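Local coordinates for protein 3-alpha-hydroxysteroid dehydrogenase (Pseudomonas sp., PDB 2DKN) that catalyses the reversible NAD-dependent oxidation of the 3-alpha-hydroxyl group of steroids, as a short-chain dehydrogenase built on a Rossmann fold, at residues A[2-7]-A[19-24]; A[36-41]-A[52-57]; A[96-101]-A[172-177]; A[130-135]-A[164-169]. All coordinates share one frame; numbering follows the deposited sequence.

Interaction 1: residues A[2-7]-A[19-24]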
# COMPACT_ATOMS: atom_id res chain seq x y z
N SER A 2 -11.35 -19.79 5.46
CA SER A 2 -11.60 -19.85 4.00
C SER A 2 -10.56 -20.70 3.27
O SER A 2 -9.63 -21.20 3.90
CB SER A 2 -11.63 -18.44 3.45
OG SER A 2 -10.51 -17.72 3.89
N VAL A 3 -10.74 -20.86 1.96
CA VAL A 3 -9.86 -21.67 1.11
C VAL A 3 -9.10 -20.72 0.18
O VAL A 3 -9.72 -19.97 -0.58
CB VAL A 3 -10.67 -22.64 0.25
CG1 VAL A 3 -9.74 -23.46 -0.68
CG2 VAL A 3 -11.51 -23.56 1.16
N ILE A 4 -7.78 -20.74 0.28
CA ILE A 4 -6.94 -19.77 -0.42
C ILE A 4 -5.84 -20.51 -1.17
O ILE A 4 -5.13 -21.33 -0.57
CB ILE A 4 -6.30 -18.79 0.56
CG1 ILE A 4 -7.37 -18.04 1.36
CG2 ILE A 4 -5.40 -17.78 -0.19
CD1 ILE A 4 -6.90 -17.69 2.74
N ALA A 5 -5.71 -20.23 -2.47
CA ALA A 5 -4.63 -20.76 -3.30
C ALA A 5 -3.46 -19.79 -3.31
O ALA A 5 -3.65 -18.58 -3.43
CB ALA A 5 -5.12 -20.98 -4.71
N ILE A 6 -2.24 -20.33 -3.22
CA ILE A 6 -1.03 -19.49 -3.21
C ILE A 6 -0.01 -20.06 -4.21
O ILE A 6 0.47 -21.18 -4.00
CB ILE A 6 -0.35 -19.50 -1.83
CG1 ILE A 6 -1.26 -18.95 -0.74
CG2 ILE A 6 0.98 -18.67 -1.88
CD1 ILE A 6 -0.59 -19.01 0.68
N THR A 7 0.29 -19.33 -5.28
CA THR A 7 1.39 -19.77 -6.15
C THR A 7 2.70 -19.33 -5.53
O THR A 7 2.75 -18.28 -4.87
CB THR A 7 1.29 -19.20 -7.57
OG1 THR A 7 1.62 -17.80 -7.56
CG2 THR A 7 -0.12 -19.44 -8.16
N GLU A 19 2.15 -20.57 5.75
CA GLU A 19 2.23 -20.87 7.18
C GLU A 19 1.31 -19.95 8.00
O GLU A 19 0.54 -20.41 8.84
CB GLU A 19 3.67 -20.70 7.62
CG GLU A 19 3.92 -20.89 9.09
CD GLU A 19 5.40 -21.02 9.37
OE1 GLU A 19 5.98 -22.06 8.98
OE2 GLU A 19 5.99 -20.09 9.96
N LEU A 20 1.40 -18.65 7.74
CA LEU A 20 0.53 -17.67 8.40
C LEU A 20 -0.97 -18.03 8.29
O LEU A 20 -1.69 -18.08 9.29
CB LEU A 20 0.81 -16.26 7.85
CG LEU A 20 0.11 -15.06 8.49
CD1 LEU A 20 0.78 -13.76 8.03
CD2 LEU A 20 -1.37 -15.02 8.15
N LEU A 21 -1.45 -18.25 7.06
CA LEU A 21 -2.87 -18.56 6.83
C LEU A 21 -3.29 -19.89 7.45
O LEU A 21 -4.41 -20.02 7.95
CB LEU A 21 -3.17 -18.58 5.33
CG LEU A 21 -3.05 -17.20 4.65
CD1 LEU A 21 -3.23 -17.33 3.13
CD2 LEU A 21 -4.04 -16.15 5.20
N ALA A 22 -2.41 -20.88 7.38
CA ALA A 22 -2.73 -22.21 7.90
C ALA A 22 -2.94 -22.13 9.43
O ALA A 22 -3.92 -22.67 9.97
CB ALA A 22 -1.62 -23.18 7.57
N ARG A 23 -2.03 -21.42 10.09
CA ARG A 23 -2.11 -21.22 11.54
C ARG A 23 -3.33 -20.45 11.99
O ARG A 23 -3.85 -20.65 13.09
CB ARG A 23 -0.84 -20.56 12.04
CG ARG A 23 0.31 -21.51 11.98
CD ARG A 23 1.59 -20.90 12.40
NE ARG A 23 2.71 -21.75 11.99
CZ ARG A 23 3.98 -21.34 11.98
NH1 ARG A 23 4.93 -22.17 11.59
NH2 ARG A 23 4.27 -20.10 12.36
N ALA A 24 -3.81 -19.56 11.12
CA ALA A 24 -5.03 -18.81 11.38
C ALA A 24 -6.29 -19.62 11.05
O ALA A 24 -7.40 -19.11 11.19
CB ALA A 24 -5.02 -17.50 10.60
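Ile4 and Leu21 bring strand 3-7 and the last turns of helix 12-23 together, their CA atoms 8.4 Å apart, a spacing that apolar side chains alone bridge. Strand and helix are the first two elements of a beta-alpha-beta crossover, completed by strand 27-32, at the start of the Rossmann fold. On the strand, Ile4 and Ile6 both face the helix, as alternate residues do, while Ala5 between them faces the other side of the sheet. Beta-branched isoleucine suits this place: it favours extended backbone and still carries a long arm. In both residues CG1 lies anti to the carbonyl carbon (chi1 -58° in Ile4, -61° in Ile6), and the CD1 methyls reach the helix. Leu21 answers with its branched end, its side chain crossing that of Ile4 at about a right angle. All three residues are buried, and no hydrogen bond crosses between the segments. Around them, Val28 of strand 27-32 touches both Ile6 and Leu21, and His26 touches Ile4 and Leu21, so the next strand and the loop before it pack on the same side chains. One methyl, CD1 of Leu21, serves both isoleucines, lying 3.7 Å from Ile4 CD1 and 4.0 Å from Ile6 CD1.

Interaction 2: residues A[36-41]-A[52-57]. With NAI (1,4-dihydronicotinamide adenine dinucleotide), chain C.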
# COMPACT_ATOMS: atom_id res chain seq x y z
N ALA A 36 4.92 -28.92 -3.16
CA ALA A 36 3.65 -28.20 -2.99
C ALA A 36 2.52 -29.17 -3.25
O ALA A 36 2.75 -30.21 -3.84
CB ALA A 36 3.56 -27.00 -3.97
N ASP A 37 1.31 -28.81 -2.81
CA ASP A 37 0.11 -29.58 -3.12
C ASP A 37 -0.01 -29.82 -4.61
O ASP A 37 -0.34 -30.92 -5.04
CB ASP A 37 -1.15 -28.83 -2.66
CG ASP A 37 -1.18 -28.59 -1.18
OD1 ASP A 37 -1.60 -27.48 -0.78
OD2 ASP A 37 -0.75 -29.50 -0.42
N ILE A 38 0.25 -28.78 -5.39
CA ILE A 38 0.12 -28.83 -6.83
C ILE A 38 1.46 -28.45 -7.43
O ILE A 38 1.96 -27.35 -7.17
CB ILE A 38 -0.97 -27.85 -7.31
CG1 ILE A 38 -2.35 -28.28 -6.80
CG2 ILE A 38 -1.01 -27.74 -8.85
CD1 ILE A 38 -3.37 -27.17 -7.00
N GLU A 39 2.05 -29.36 -8.21
CA GLU A 39 3.37 -29.13 -8.79
C GLU A 39 3.16 -28.81 -10.25
O GLU A 39 2.61 -29.63 -11.01
CB GLU A 39 4.31 -30.34 -8.57
CG GLU A 39 4.34 -30.73 -7.12
CD GLU A 39 5.46 -31.69 -6.71
OE1 GLU A 39 6.10 -32.31 -7.57
OE2 GLU A 39 5.67 -31.80 -5.48
N ALA A 40 3.53 -27.59 -10.64
CA ALA A 40 3.27 -27.12 -11.99
C ALA A 40 4.26 -26.03 -12.35
O ALA A 40 4.69 -25.23 -11.50
CB ALA A 40 1.85 -26.59 -12.11
N ASP A 41 4.62 -26.00 -13.63
CA ASP A 41 5.54 -25.02 -14.17
C ASP A 41 4.73 -23.86 -14.77
O ASP A 41 4.19 -23.95 -15.86
CB ASP A 41 6.46 -25.67 -15.22
CG ASP A 41 7.37 -24.65 -15.93
OD1 ASP A 41 8.02 -25.00 -16.96
OD2 ASP A 41 7.46 -23.49 -15.47
N VAL A 52 -4.34 -24.55 -12.93
CA VAL A 52 -5.73 -24.09 -12.82
C VAL A 52 -6.69 -25.26 -12.58
O VAL A 52 -7.51 -25.24 -11.63
CB VAL A 52 -6.15 -23.25 -14.05
CG1 VAL A 52 -7.68 -23.00 -14.06
CG2 VAL A 52 -5.36 -21.90 -14.06
N ALA A 53 -6.58 -26.29 -13.42
CA ALA A 53 -7.45 -27.48 -13.29
C ALA A 53 -7.29 -28.13 -11.92
O ALA A 53 -8.28 -28.52 -11.28
CB ALA A 53 -7.18 -28.50 -14.41
N ALA A 54 -6.05 -28.24 -11.47
CA ALA A 54 -5.75 -28.83 -10.17
C ALA A 54 -6.30 -28.00 -9.00
O ALA A 54 -6.84 -28.55 -8.02
CB ALA A 54 -4.27 -29.04 -10.01
N VAL A 55 -6.16 -26.68 -9.08
CA VAL A 55 -6.75 -25.83 -8.05
C VAL A 55 -8.28 -26.01 -8.03
O VAL A 55 -8.85 -26.18 -6.96
CB VAL A 55 -6.40 -24.33 -8.24
CG1 VAL A 55 -7.24 -23.47 -7.30
CG2 VAL A 55 -4.88 -24.09 -8.01
N LEU A 56 -8.92 -25.95 -9.19
CA LEU A 56 -10.39 -26.11 -9.26
C LEU A 56 -10.83 -27.42 -8.63
O LEU A 56 -11.81 -27.46 -7.88
CB LEU A 56 -10.89 -26.03 -10.70
CG LEU A 56 -10.75 -24.64 -11.34
CD1 LEU A 56 -11.09 -24.67 -12.85
CD2 LEU A 56 -11.61 -23.63 -10.61
N ASP A 57 -10.11 -28.49 -8.93
CA ASP A 57 -10.44 -29.79 -8.34
C ASP A 57 -10.33 -29.72 -6.82
O ASP A 57 -11.23 -30.15 -6.10
CB ASP A 57 -9.52 -30.88 -8.89
CG ASP A 57 -9.79 -32.23 -8.26
OD1 ASP A 57 -10.95 -32.68 -8.34
OD2 ASP A 57 -8.87 -32.82 -7.67
PA NAI C . 11.46 -17.25 -3.67
O1A NAI C . 12.35 -17.68 -4.77
O2A NAI C . 11.86 -17.60 -2.29
O5B NAI C . 9.99 -17.83 -3.91
C5B NAI C . 9.40 -17.80 -5.18
C4B NAI C . 8.70 -19.14 -5.38
O4B NAI C . 8.12 -19.05 -6.67
C3B NAI C . 9.65 -20.33 -5.36
O3B NAI C . 9.15 -21.38 -4.55
C2B NAI C . 9.63 -20.76 -6.82
O2B NAI C . 9.86 -22.13 -7.02
C1B NAI C . 8.25 -20.30 -7.29
N9A NAI C . 8.32 -20.24 -8.75
C8A NAI C . 9.23 -19.54 -9.53
N7A NAI C . 8.98 -19.85 -10.83
C5A NAI C . 7.96 -20.75 -10.88
C6A NAI C . 7.31 -21.41 -11.93
N6A NAI C . 7.75 -21.37 -13.21
N1A NAI C . 6.27 -22.28 -11.63
C2A NAI C . 5.88 -22.50 -10.32
N3A NAI C . 6.52 -21.85 -9.29
C4A NAI C . 7.55 -21.00 -9.57
O3 NAI C . 11.30 -15.67 -3.88
PN NAI C . 10.39 -14.63 -3.06
O1N NAI C . 9.54 -15.30 -2.06
O2N NAI C . 11.30 -13.57 -2.59
O5D NAI C . 9.49 -14.06 -4.26
C5D NAI C . 8.07 -14.09 -4.20
C4D NAI C . 7.58 -12.95 -5.08
O4D NAI C . 8.01 -11.73 -4.50
C3D NAI C . 8.16 -12.99 -6.50
O3D NAI C . 7.12 -12.61 -7.39
C2D NAI C . 9.18 -11.86 -6.48
O2D NAI C . 9.32 -11.27 -7.74
C1D NAI C . 8.55 -10.88 -5.50
N1N NAI C . 9.52 -9.92 -4.91
C2N NAI C . 10.56 -10.37 -4.16
C3N NAI C . 11.46 -9.47 -3.61
C7N NAI C . 12.58 -9.97 -2.74
O7N NAI C . 13.51 -9.01 -2.36
N7N NAI C . 12.66 -11.25 -2.34
C4N NAI C . 11.29 -8.09 -3.82
C5N NAI C . 10.18 -7.63 -4.56
C6N NAI C . 9.31 -8.57 -5.10
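Ile38 carries the apolar part of this contact, laying its side chain against Ala54 and Val55 on one side of helix 45-59. Its two branches straddle the alanine methyl: Ala54 CB is 3.7 Å from Ile38 CG2 and 3.8 Å from Ile38 CG1. The small alanine lets the strand come close, with the CA atoms of Ile38 and Ala54 6.8 Å apart. With CG1 anti to the carbonyl carbon (chi1 -66°), Ile38 sends CD1 on to the helix backbone, 3.5 Å from Val55 N, where it also meets Val55 CG2 at 3.6 Å. A glycine in place of Ile38 would probably open a gap beside Ala54 and leave the Val55 methyl without its partner on this strand.

The polar part lies at the far end of 36-41, where Ala40 and Asp41 line the adenine end of the NADH pocket of this Rossmann fold. The exocyclic amine N6A donates to Asp41 OD2 over 3.1 Å, with an N-H...O angle of 151°, and the same oxygen is also bonded to Ser43 OG. A carboxylate fits here as an acceptor for the adenine amine, while Ala40 O approaches the ring carbon C2A.

Strand 38-39 is the outermost strand on its side of the parallel sheet and pairs with strand 27-32, whose Ile29 and Ile31 also touch Ile38; Val55 extends the packing to Ile31 and to Leu97 of helix 79-102.

Interaction 3: residues A[96-101]-A[172-177]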
# COMPACT_ATOMS: atom_id res chain seq x y z
N GLY A 96 -8.08 -18.00 -15.25
CA GLY A 96 -8.61 -19.35 -15.06
C GLY A 96 -9.40 -19.58 -13.79
O GLY A 96 -10.31 -20.44 -13.75
N LEU A 97 -9.10 -18.79 -12.76
CA LEU A 97 -9.73 -18.94 -11.44
C LEU A 97 -10.72 -17.81 -11.10
O LEU A 97 -11.31 -17.83 -10.02
CB LEU A 97 -8.65 -19.07 -10.36
CG LEU A 97 -7.73 -20.29 -10.50
CD1 LEU A 97 -6.57 -20.21 -9.55
CD2 LEU A 97 -8.52 -21.60 -10.25
N ALA A 98 -10.92 -16.87 -12.03
CA ALA A 98 -11.87 -15.76 -11.83
C ALA A 98 -13.27 -16.25 -11.46
O ALA A 98 -13.91 -15.73 -10.53
CB ALA A 98 -11.94 -14.87 -13.09
N GLU A 99 -13.74 -17.27 -12.16
CA GLU A 99 -15.08 -17.79 -11.92
C GLU A 99 -15.18 -18.45 -10.54
O GLU A 99 -16.12 -18.19 -9.79
CB GLU A 99 -15.49 -18.75 -13.03
CG GLU A 99 -16.86 -19.37 -12.82
CD GLU A 99 -17.22 -20.30 -13.95
OE1 GLU A 99 -16.45 -21.23 -14.25
OE2 GLU A 99 -18.28 -20.08 -14.57
N ALA A 100 -14.20 -19.28 -10.20
CA ALA A 100 -14.14 -19.87 -8.86
C ALA A 100 -14.11 -18.82 -7.76
O ALA A 100 -14.79 -18.97 -6.74
CB ALA A 100 -12.95 -20.81 -8.74
N LEU A 101 -13.32 -17.77 -7.94
CA LEU A 101 -13.28 -16.67 -6.97
C LEU A 101 -14.63 -15.99 -6.85
O LEU A 101 -15.05 -15.64 -5.75
CB LEU A 101 -12.21 -15.65 -7.36
CG LEU A 101 -10.77 -16.13 -7.05
CD1 LEU A 101 -9.75 -15.29 -7.86
CD2 LEU A 101 -10.46 -16.09 -5.56
N ALA A 172 -14.47 -6.08 -9.87
CA ALA A 172 -15.60 -5.60 -9.08
C ALA A 172 -16.89 -6.26 -9.54
O ALA A 172 -17.74 -6.61 -8.73
CB ALA A 172 -15.72 -4.07 -9.16
N GLY A 173 -17.04 -6.44 -10.85
CA GLY A 173 -18.29 -6.99 -11.38
C GLY A 173 -18.50 -8.43 -10.97
O GLY A 173 -19.65 -8.89 -10.85
N ARG A 174 -17.39 -9.14 -10.75
CA ARG A 174 -17.38 -10.51 -10.21
C ARG A 174 -17.50 -10.58 -8.69
O ARG A 174 -17.63 -11.67 -8.13
CB ARG A 174 -16.08 -11.23 -10.61
CG ARG A 174 -15.95 -11.53 -12.07
CD ARG A 174 -14.57 -12.15 -12.39
NE ARG A 174 -14.31 -12.10 -13.82
CZ ARG A 174 -13.29 -11.45 -14.37
NH1 ARG A 174 -13.14 -11.45 -15.68
NH2 ARG A 174 -12.42 -10.81 -13.59
N GLY A 175 -17.45 -9.42 -8.02
CA GLY A 175 -17.59 -9.34 -6.58
C GLY A 175 -16.30 -9.74 -5.87
O GLY A 175 -16.32 -10.17 -4.72
N VAL A 176 -15.18 -9.61 -6.59
CA VAL A 176 -13.90 -10.08 -6.07
C VAL A 176 -12.94 -8.88 -6.02
O VAL A 176 -12.77 -8.20 -7.02
CB VAL A 176 -13.27 -11.16 -7.00
CG1 VAL A 176 -11.92 -11.65 -6.43
CG2 VAL A 176 -14.20 -12.34 -7.21
N ARG A 177 -12.33 -8.62 -4.87
CA ARG A 177 -11.34 -7.54 -4.82
C ARG A 177 -10.01 -8.03 -5.36
O ARG A 177 -9.68 -9.22 -5.26
CB ARG A 177 -11.17 -7.00 -3.38
CG ARG A 177 -12.45 -6.36 -2.83
CD ARG A 177 -12.26 -5.78 -1.43
NE ARG A 177 -11.93 -6.83 -0.45
CZ ARG A 177 -10.70 -7.10 -0.01
NH1 ARG A 177 -9.64 -6.40 -0.46
NH2 ARG A 177 -10.54 -8.07 0.87
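Ala98 of helix 79-102 sets its methyl against one face of the Arg174 guanidinium, while Leu101, one turn further on, meets Val176, just before strand 177-183 of the parallel Rossmann sheet; the turn after helix 168-173 is thus packed on helix 79-102. Arg174 starts with CG anti to its carbonyl carbon (chi1 -68°) and then runs extended from CG to NE, a shape that carries the flat group across to the helix. Ala98 CB sits over the plane toward its rim, 3.7 Å from Arg174 NE; the short methyl of alanine allows this close approach. Val176 has CG1 anti to the backbone N (chi1 -179°), which turns both methyls to the helix: CG2 lies 3.7 Å from Leu101 C and 3.9 Å from Leu101 CB. Between the two contact residues, Gly175 ends the helix in a Schellman motif, its positive phi of 78° suiting glycine. Trp171 touches Ala98, Leu101 and Val176, and makes a cation-pi interaction with Arg174.

Replacing Arg174 with an alanine would remove the flat group, and would probably open a gap over the Ala98 methyl and deprive Trp171 of its cation. No hydrogen bond joins the segments, so the arginine contributes here by its flat face and aliphatic chain, which can pack on a methyl while the N-H groups point along the guanidinium plane.

Interaction 4: residues A[130-135]-A[164-169]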
# COMPACT_ATOMS: atom_id res chain seq x y z
N ALA A 130 3.24 -5.60 -25.17
CA ALA A 130 2.93 -6.96 -25.58
C ALA A 130 2.33 -7.77 -24.44
O ALA A 130 1.43 -8.57 -24.62
CB ALA A 130 4.18 -7.64 -26.13
N MET A 131 2.88 -7.58 -23.24
CA MET A 131 2.30 -8.20 -22.06
C MET A 131 0.85 -7.77 -21.87
O MET A 131 -0.02 -8.62 -21.71
CB MET A 131 3.13 -7.90 -20.82
CG MET A 131 4.34 -8.82 -20.74
SD MET A 131 5.37 -8.62 -19.29
CE MET A 131 6.63 -7.49 -19.91
N LEU A 132 0.60 -6.47 -21.89
CA LEU A 132 -0.75 -5.97 -21.62
C LEU A 132 -1.74 -6.38 -22.72
O LEU A 132 -2.93 -6.54 -22.46
CB LEU A 132 -0.75 -4.46 -21.39
CG LEU A 132 -0.12 -3.99 -20.08
CD1 LEU A 132 -0.00 -2.46 -20.13
CD2 LEU A 132 -0.98 -4.44 -18.91
N ALA A 133 -1.23 -6.57 -23.94
CA ALA A 133 -2.03 -7.12 -25.06
C ALA A 133 -2.26 -8.63 -24.94
O ALA A 133 -3.11 -9.21 -25.63
CB ALA A 133 -1.35 -6.78 -26.40
N GLY A 134 -1.52 -9.28 -24.04
CA GLY A 134 -1.68 -10.72 -23.83
C GLY A 134 -0.96 -11.57 -24.87
O GLY A 134 -1.20 -12.77 -24.93
N ASP A 135 -0.08 -10.95 -25.65
CA ASP A 135 0.65 -11.65 -26.73
C ASP A 135 1.95 -12.20 -26.17
O ASP A 135 2.99 -11.53 -26.20
CB ASP A 135 0.95 -10.69 -27.89
CG ASP A 135 1.50 -11.42 -29.11
OD1 ASP A 135 1.99 -12.55 -28.98
OD2 ASP A 135 1.45 -10.84 -30.21
N ALA A 164 -3.59 -5.46 -12.99
CA ALA A 164 -4.49 -5.46 -11.84
C ALA A 164 -5.38 -4.21 -11.84
O ALA A 164 -6.59 -4.28 -11.64
CB ALA A 164 -3.69 -5.55 -10.55
N ARG A 165 -4.76 -3.07 -12.10
CA ARG A 165 -5.48 -1.79 -12.08
C ARG A 165 -6.40 -1.64 -13.29
O ARG A 165 -7.52 -1.14 -13.17
CB ARG A 165 -4.49 -0.66 -11.98
CG ARG A 165 -3.81 -0.61 -10.59
CD ARG A 165 -2.61 0.34 -10.59
NE ARG A 165 -2.99 1.75 -10.59
CZ ARG A 165 -3.52 2.40 -9.56
NH1 ARG A 165 -3.82 1.75 -8.43
NH2 ARG A 165 -3.82 3.69 -9.66
N ARG A 166 -5.92 -2.09 -14.45
CA ARG A 166 -6.72 -1.96 -15.67
C ARG A 166 -8.02 -2.75 -15.59
O ARG A 166 -9.06 -2.31 -16.11
CB ARG A 166 -5.92 -2.42 -16.89
CG ARG A 166 -6.61 -2.11 -18.21
CD ARG A 166 -5.92 -2.84 -19.36
NE ARG A 166 -6.16 -4.28 -19.30
CZ ARG A 166 -5.49 -5.17 -20.04
NH1 ARG A 166 -4.52 -4.77 -20.86
NH2 ARG A 166 -5.77 -6.46 -19.94
N ASN A 167 -7.96 -3.90 -14.93
CA ASN A 167 -9.12 -4.83 -14.87
C ASN A 167 -9.98 -4.64 -13.60
O ASN A 167 -10.77 -5.52 -13.22
CB ASN A 167 -8.60 -6.27 -14.92
CG ASN A 167 -8.01 -6.65 -16.30
OD1 ASN A 167 -7.45 -7.75 -16.44
ND2 ASN A 167 -8.14 -5.77 -17.30
N VAL A 168 -9.83 -3.49 -12.95
CA VAL A 168 -10.50 -3.18 -11.70
C VAL A 168 -12.02 -3.34 -11.78
O VAL A 168 -12.68 -3.87 -10.88
CB VAL A 168 -10.08 -1.73 -11.22
CG1 VAL A 168 -10.67 -0.66 -12.10
CG2 VAL A 168 -10.51 -1.49 -9.75
N VAL A 169 -12.60 -2.90 -12.89
CA VAL A 169 -14.06 -2.98 -13.04
C VAL A 169 -14.52 -4.42 -13.27
O VAL A 169 -15.49 -4.85 -12.67
CB VAL A 169 -14.54 -2.06 -14.17
CG1 VAL A 169 -16.02 -2.31 -14.48
CG2 VAL A 169 -14.33 -0.62 -13.76
O HOH W 1 -4.85 -8.69 -21.91
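Arg166 begins with CG anti to the backbone N and stays extended through chi2, then bends at chi3 (71°), and this turn presents the edge of its guanidinium to the carbonyl of Leu132 at the end of helix 126-133. Its NH1 donates to Leu132 O over 2.9 Å, and the bond is nearly straight, with an N-H...O angle of 173°. The oxygen lies in the guanidinium plane, but the donor stands above the carbonyl plane, 35° out of it. A water bridges the same pair: it donates to Leu132 O (2.9 Å) and accepts from Arg166 NH2 (3.1 Å), so the same carbonyl oxygen receives both the arginine and the water, and two N-H groups of one guanidinium serve one site.

The Leu132 and Arg166 side chains run alongside each other, pointing opposite ways, and Leu132 CB comes within 3.8 Å of Arg166 NH1. A long, charged donor suits this place, since Leu132 O lies near the helix end, where it can take both the arginine and the water, and the partial negative charge of the helix C-terminus probably favours a cation. Gly134 closes that helix in a Schellman motif, where its positive phi favours glycine.

Arg166 is exposed, and the contact lies at the surface, joining the end of helix 126-133 to the end of helix 149-166. Leu132 also packs on Cys162 of helix 149-166 and on Tyr87 of helix 79-102, while neighbouring Arg165 forms a salt bridge with Asp247 of the second subunit.

Interactions 1 and 2 follow one another along the chain in the first part of the Rossmann fold, their centres about 15 Å apart, and both pack helices on the same parallel sheet; they touch where Ala5 meets Val55. Interaction 2 touches interaction 3 in turn, through Val52, Val55 and Leu56 against helix 79-102, with centres about 18 Å apart. Interaction 4 is nested inside the chain loop that interaction 3 closes; the two share helix 168-173, with about 15 Å between centres. Interactions 1 and 4 are the most distant pair, about 27 Å between centres. The series thus runs from the N-terminal strands, where interaction 2 reaches the adenine of NADH, to helices bordering the second subunit.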